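Local coordinates for SLH domain-containing protein (Pseudoflavonifractor capillosus, PDB 4OJU) that is of unknown function but carries BspA-type leucine-rich repeats, probably binds other proteins and also binds magnesium ions, at residues Y29-A43 against A62-S76. Sequence-based numbering, arbitrary orientation.
Sequences YDESLAGSTYADIPA and AFEETNITGVTVPDS. With EDO (1,2-ethanediol), chain E.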
loop_
_atom_site.group_PDB
_atom_site.type_symbol
_atom_site.label_atom_id
_atom_site.label_comp_id
_atom_site.label_asym_id
_atom_site.label_seq_id
_atom_site.Cartn_x
_atom_site.Cartn_y
_atom_site.Cartn_z
ATOM N N TYR A 29 -7.299 26.486 -1.613
ATOM C CA TYR A 29 -8.544 26.393 -2.353
ATOM C C TYR A 29 -9.665 26.423 -1.324
ATOM O O TYR A 29 -9.709 25.567 -0.438
ATOM C CB TYR A 29 -8.599 25.130 -3.195
ATOM C CG TYR A 29 -9.886 24.965 -3.971
ATOM C CD1 TYR A 29 -10.077 25.618 -5.190
ATOM C CD2 TYR A 29 -10.881 24.102 -3.527
ATOM C CE1 TYR A 29 -11.217 25.394 -5.959
ATOM C CE2 TYR A 29 -12.041 23.892 -4.271
ATOM C CZ TYR A 29 -12.190 24.517 -5.502
ATOM O OH TYR A 29 -13.304 24.275 -6.268
ATOM N N ASP A 30 -10.546 27.411 -1.434
ATOM C CA ASP A 30 -11.649 27.568 -0.503
ATOM C C ASP A 30 -12.927 27.113 -1.196
ATOM O O ASP A 30 -13.486 27.838 -2.014
ATOM C CB ASP A 30 -11.756 29.022 -0.008
ATOM C CG ASP A 30 -12.827 29.291 1.045
ATOM O OD1 ASP A 30 -13.711 28.419 1.245
ATOM O OD2 ASP A 30 -12.775 30.365 1.676
ATOM N N GLU A 31 -13.398 25.938 -0.811
ATOM C CA GLU A 31 -14.615 25.302 -1.311
ATOM C C GLU A 31 -15.814 26.189 -1.345
ATOM O O GLU A 31 -16.619 26.101 -2.275
ATOM C CB GLU A 31 -14.996 24.169 -0.357
ATOM C CG GLU A 31 -14.615 22.809 -0.835
ATOM C CD GLU A 31 -15.037 21.784 0.189
ATOM O OE1 GLU A 31 -16.150 21.898 0.750
ATOM O OE2 GLU A 31 -14.218 20.893 0.473
ATOM N N SER A 32 -16.019 26.931 -0.244
ATOM C CA SER A 32 -17.202 27.769 -0.047
ATOM C C SER A 32 -17.265 28.902 -1.063
ATOM O O SER A 32 -18.331 29.490 -1.250
ATOM C CB SER A 32 -17.237 28.321 1.377
ATOM O OG SER A 32 -16.197 29.256 1.617
ATOM N N LEU A 33 -16.144 29.198 -1.745
ATOM C CA LEU A 33 -16.128 30.283 -2.721
ATOM C C LEU A 33 -16.130 29.773 -4.165
ATOM O O LEU A 33 -16.176 30.577 -5.099
ATOM C CB LEU A 33 -14.908 31.200 -2.487
ATOM C CG LEU A 33 -14.844 31.969 -1.156
ATOM C CD1 LEU A 33 -13.504 32.647 -0.995
ATOM C CD2 LEU A 33 -15.973 33.010 -1.059
ATOM N N ALA A 34 -16.096 28.452 -4.359
ATOM C CA ALA A 34 -16.038 27.866 -5.703
ATOM C C ALA A 34 -17.400 27.818 -6.387
ATOM O O ALA A 34 -18.414 27.589 -5.723
ATOM C CB ALA A 34 -15.459 26.467 -5.634
ATOM N N GLY A 35 -17.385 27.976 -7.713
ATOM C CA GLY A 35 -18.560 27.923 -8.580
ATOM C C GLY A 35 -18.969 26.507 -8.944
ATOM O O GLY A 35 -20.129 26.254 -9.276
ATOM N N SER A 36 -18.014 25.569 -8.876
ATOM C CA SER A 36 -18.223 24.145 -9.168
ATOM C C SER A 36 -17.148 23.306 -8.491
ATOM O O SER A 36 -16.200 23.860 -7.922
ATOM C CB SER A 36 -18.224 23.895 -10.678
ATOM O OG SER A 36 -16.918 23.763 -11.210
ATOM N N THR A 37 -17.276 21.979 -8.573
ATOM C CA THR A 37 -16.302 21.050 -7.976
ATOM C C THR A 37 -15.149 20.762 -8.956
ATOM O O THR A 37 -14.276 19.960 -8.640
ATOM C CB THR A 37 -16.995 19.769 -7.513
ATOM O OG1 THR A 37 -17.534 19.107 -8.655
ATOM C CG2 THR A 37 -18.072 20.030 -6.458
ATOM N N TYR A 38 -15.148 21.369 -10.146
ATOM C CA TYR A 38 -14.019 21.226 -11.065
ATOM C C TYR A 38 -13.093 22.422 -10.840
ATOM O O TYR A 38 -13.526 23.566 -10.986
ATOM C CB TYR A 38 -14.443 21.107 -12.550
ATOM C CG TYR A 38 -13.287 20.644 -13.410
ATOM C CD1 TYR A 38 -12.319 21.542 -13.857
ATOM C CD2 TYR A 38 -13.094 19.294 -13.679
ATOM C CE1 TYR A 38 -11.210 21.111 -14.579
ATOM C CE2 TYR A 38 -11.980 18.849 -14.388
ATOM C CZ TYR A 38 -11.046 19.763 -14.843
ATOM O OH TYR A 38 -9.962 19.330 -15.566
ATOM N N ALA A 39 -11.849 22.165 -10.442
ATOM C CA ALA A 39 -10.866 23.225 -10.191
ATOM C C ALA A 39 -10.033 23.480 -11.433
ATOM O O ALA A 39 -9.104 22.727 -11.724
ATOM C CB ALA A 39 -9.977 22.854 -9.011
ATOM N N ASP A 40 -10.405 24.512 -12.206
ATOM C CA ASP A 40 -9.661 24.898 -13.409
ATOM C C ASP A 40 -8.679 25.952 -12.932
ATOM O O ASP A 40 -9.028 27.121 -12.844
ATOM C CB ASP A 40 -10.625 25.392 -14.512
ATOM C CG ASP A 40 -10.011 25.570 -15.894
ATOM O OD1 ASP A 40 -8.877 25.069 -16.120
ATOM O OD2 ASP A 40 -10.662 26.187 -16.754
ATOM N N ILE A 41 -7.500 25.523 -12.488
ATOM C CA ILE A 41 -6.513 26.408 -11.866
ATOM C C ILE A 41 -5.958 27.411 -12.877
ATOM O O ILE A 41 -5.475 26.988 -13.928
ATOM C CB ILE A 41 -5.366 25.592 -11.187
ATOM C CG1 ILE A 41 -5.902 24.672 -10.066
ATOM C CG2 ILE A 41 -4.255 26.521 -10.681
ATOM C CD1 ILE A 41 -4.867 23.594 -9.540
ATOM N N PRO A 42 -5.983 28.732 -12.571
ATOM C CA PRO A 42 -5.430 29.708 -13.541
ATOM C C PRO A 42 -3.916 29.561 -13.681
ATOM O O PRO A 42 -3.228 29.216 -12.714
ATOM C CB PRO A 42 -5.817 31.068 -12.966
ATOM C CG PRO A 42 -6.206 30.830 -11.568
ATOM C CD PRO A 42 -6.529 29.392 -11.367
ATOM N N ALA A 43 -3.412 29.793 -14.899
ATOM C CA ALA A 43 -1.981 29.723 -15.213
ATOM C C ALA A 43 -1.239 30.971 -14.722
ATOM O O ALA A 43 -0.015 30.967 -14.628
ATOM C CB ALA A 43 -1.794 29.580 -16.718
ATOM N N ALA A 62 -2.720 22.574 -0.377
ATOM C CA ALA A 62 -3.599 23.620 -0.927
ATOM C C ALA A 62 -5.060 23.158 -1.090
ATOM O O ALA A 62 -5.976 23.924 -0.799
ATOM C CB ALA A 62 -3.062 24.124 -2.269
ATOM N N PHE A 63 -5.269 21.904 -1.547
ATOM C CA PHE A 63 -6.604 21.337 -1.783
ATOM C C PHE A 63 -6.939 20.219 -0.819
ATOM O O PHE A 63 -7.861 19.457 -1.090
ATOM C CB PHE A 63 -6.693 20.763 -3.206
ATOM C CG PHE A 63 -6.724 21.783 -4.310
ATOM C CD1 PHE A 63 -5.547 22.366 -4.777
ATOM C CD2 PHE A 63 -7.920 22.128 -4.919
ATOM C CE1 PHE A 63 -5.574 23.275 -5.827
ATOM C CE2 PHE A 63 -7.945 23.031 -5.974
ATOM C CZ PHE A 63 -6.781 23.617 -6.406
ATOM N N GLU A 64 -6.219 20.115 0.292
ATOM C CA GLU A 64 -6.406 19.039 1.264
ATOM C C GLU A 64 -7.843 18.922 1.725
ATOM O O GLU A 64 -8.424 19.923 2.144
ATOM C CB GLU A 64 -5.508 19.285 2.494
ATOM C CG GLU A 64 -5.485 18.151 3.498
ATOM C CD GLU A 64 -4.977 18.486 4.888
ATOM O OE1 GLU A 64 -4.885 19.693 5.219
ATOM O OE2 GLU A 64 -4.812 17.536 5.688
ATOM N N GLU A 65 -8.399 17.694 1.687
ATOM C CA GLU A 65 -9.750 17.374 2.154
ATOM C C GLU A 65 -10.829 18.268 1.517
ATOM O O GLU A 65 -11.776 18.647 2.208
ATOM C CB GLU A 65 -9.837 17.493 3.699
ATOM C CG GLU A 65 -9.035 16.460 4.473
ATOM C CD GLU A 65 -8.473 16.890 5.819
ATOM O OE1 GLU A 65 -8.928 17.931 6.355
ATOM O OE2 GLU A 65 -7.582 16.178 6.343
ATOM N N THR A 66 -10.691 18.619 0.222
ATOM C CA THR A 66 -11.725 19.446 -0.440
ATOM C C THR A 66 -12.653 18.526 -1.232
ATOM O O THR A 66 -12.376 17.334 -1.368
ATOM C CB THR A 66 -11.144 20.593 -1.280
ATOM O OG1 THR A 66 -10.297 20.037 -2.282
ATOM C CG2 THR A 66 -10.392 21.614 -0.442
ATOM N N ASN A 67 -13.753 19.076 -1.748
ATOM C CA ASN A 67 -14.803 18.316 -2.437
ATOM C C ASN A 67 -14.581 18.254 -3.953
ATOM O O ASN A 67 -15.511 17.909 -4.686
ATOM C CB ASN A 67 -16.163 18.990 -2.146
ATOM C CG ASN A 67 -16.295 20.388 -2.736
ATOM O OD1 ASN A 67 -15.353 20.969 -3.290
ATOM N ND2 ASN A 67 -17.469 20.974 -2.631
ATOM N N ILE A 68 -13.394 18.646 -4.437
ATOM C CA ILE A 68 -13.168 18.694 -5.882
ATOM C C ILE A 68 -13.349 17.313 -6.530
ATOM O O ILE A 68 -12.996 16.292 -5.942
ATOM C CB ILE A 68 -11.803 19.325 -6.259
ATOM C CG1 ILE A 68 -10.602 18.525 -5.699
ATOM C CG2 ILE A 68 -11.759 20.813 -5.849
ATOM C CD1 ILE A 68 -9.209 18.893 -6.405
ATOM N N THR A 69 -13.935 17.303 -7.727
ATOM C CA THR A 69 -14.172 16.087 -8.511
ATOM C C THR A 69 -13.148 15.987 -9.635
ATOM O O THR A 69 -12.879 14.903 -10.140
ATOM C CB THR A 69 -15.597 16.064 -9.065
ATOM O OG1 THR A 69 -15.839 17.296 -9.748
ATOM C CG2 THR A 69 -16.651 15.835 -7.974
ATOM N N GLY A 70 -12.613 17.122 -10.032
ATOM C CA GLY A 70 -11.638 17.203 -11.110
ATOM C C GLY A 70 -10.745 18.411 -10.975
ATOM O O GLY A 70 -11.095 19.376 -10.292
ATOM N N VAL A 71 -9.580 18.357 -11.604
ATOM C CA VAL A 71 -8.639 19.458 -11.554
ATOM C C VAL A 71 -7.800 19.513 -12.825
ATOM O O VAL A 71 -7.349 18.480 -13.317
ATOM C CB VAL A 71 -7.730 19.426 -10.274
ATOM C CG1 VAL A 71 -6.865 18.165 -10.200
ATOM C CG2 VAL A 71 -6.859 20.695 -10.158
ATOM N N THR A 72 -7.577 20.742 -13.329
ATOM C CA THR A 72 -6.616 21.015 -14.386
ATOM C C THR A 72 -5.490 21.790 -13.731
ATOM O O THR A 72 -5.728 22.859 -13.173
ATOM C CB THR A 72 -7.213 21.753 -15.571
ATOM O OG1 THR A 72 -8.157 20.897 -16.194
ATOM C CG2 THR A 72 -6.157 22.132 -16.600
ATOM N N VAL A 73 -4.290 21.224 -13.746
ATOM C CA VAL A 73 -3.070 21.855 -13.263
ATOM C C VAL A 73 -2.453 22.490 -14.524
ATOM O O VAL A 73 -2.126 21.755 -15.453
ATOM C CB VAL A 73 -2.153 20.838 -12.551
ATOM C CG1 VAL A 73 -0.872 21.509 -12.073
ATOM C CG2 VAL A 73 -2.881 20.166 -11.388
ATOM N N PRO A 74 -2.423 23.832 -14.644
ATOM C CA PRO A 74 -2.008 24.452 -15.919
ATOM C C PRO A 74 -0.526 24.283 -16.213
ATOM O O PRO A 74 0.245 24.005 -15.293
ATOM C CB PRO A 74 -2.386 25.918 -15.728
ATOM C CG PRO A 74 -2.247 26.124 -14.257
ATOM C CD PRO A 74 -2.804 24.855 -13.656
ATOM N N ASP A 75 -0.146 24.486 -17.518
ATOM C CA ASP A 75 1.212 24.318 -18.050
ATOM C C ASP A 75 2.241 25.263 -17.400
ATOM O O ASP A 75 3.444 25.146 -17.660
ATOM C CB ASP A 75 1.224 24.479 -19.588
ATOM C CG ASP A 75 0.734 25.814 -20.141
ATOM O OD1 ASP A 75 0.772 26.823 -19.395
ATOM O OD2 ASP A 75 0.337 25.857 -21.332
ATOM N N SER A 76 1.788 26.189 -16.556
ATOM C CA SER A 76 2.699 27.100 -15.854
ATOM C C SER A 76 3.327 26.390 -14.606
ATOM O O SER A 76 4.371 26.805 -14.114
ATOM C CB SER A 76 1.939 28.345 -15.419
ATOM O OG SER A 76 0.869 27.954 -14.571
HETATM C C1 EDO E . -8.092 29.375 -17.333
HETATM O O1 EDO E . -7.562 28.100 -16.996
HETATM C C2 EDO E . -9.084 29.832 -16.251
HETATM O O2 EDO E . -8.535 29.554 -14.979
HETATM O O HOH W 1 -15.323 22.881 -5.212
HETATM O O HOH W 2 -14.682 18.631 1.726
HETATM O O HOH W 3 -18.042 24.258 -3.651
HETATM O O HOH W 4 -9.226 22.702 -18.228
#
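Y38 lies flat across the backbone of the neighbouring strand, one ring face over G70 C and V71 N, with its hydroxyl meeting T72 OG1 in a very short hydrogen bond (OH to OG1 2.5 Å, exact length doubtful). The ring gets there because CG stands anti to the backbone N (chi1 -167°), and T72 OG1 arrives at its edge, in the ring plane. G70, with no side chain, lets the ring settle against the main chain. Beneath this, strands 38-40 and 70-72 pair in parallel: A39 N gives a nearly straight bond to G70 O (2.9 Å, 173°), A39 O accepts from T72 N, and I41 N reaches T72 O at a longer 3.3 Å. At the start of the ladder T37 and T69 join hydroxyls, OG1 to OG1, 2.7 Å apart, while T69 N donates to T37 O.

The other face is greasy. A39 CB and I41 CD1 pack against F63, and V71 CG2 meets I41 CD1 (3.6 Å). The F63 ring takes Y29 CB over one face; the two rings are tilted 22° from each other but so displaced that little of one lies over the other. I68 CG2 packs on Y29 CE2 at 3.5 Å, and F85 stacks on F63 from the following turn. Farther out, the E31 carboxylate stacks on the N67 amide, and a water links Y29 OH to N67 OD1.

Strand 93-95 continues the sheet beyond 70-72, consistent with the leucine-rich repeat solenoid, whose successive turns lay short parallel strands side by side. Main-chain bonds thus set the register, the aromatic and aliphatic side chains fill the interior, and hydroxyls join the turns: Y38-T72 on the polar face, which also meets water, and T37-T69 at the strand starts.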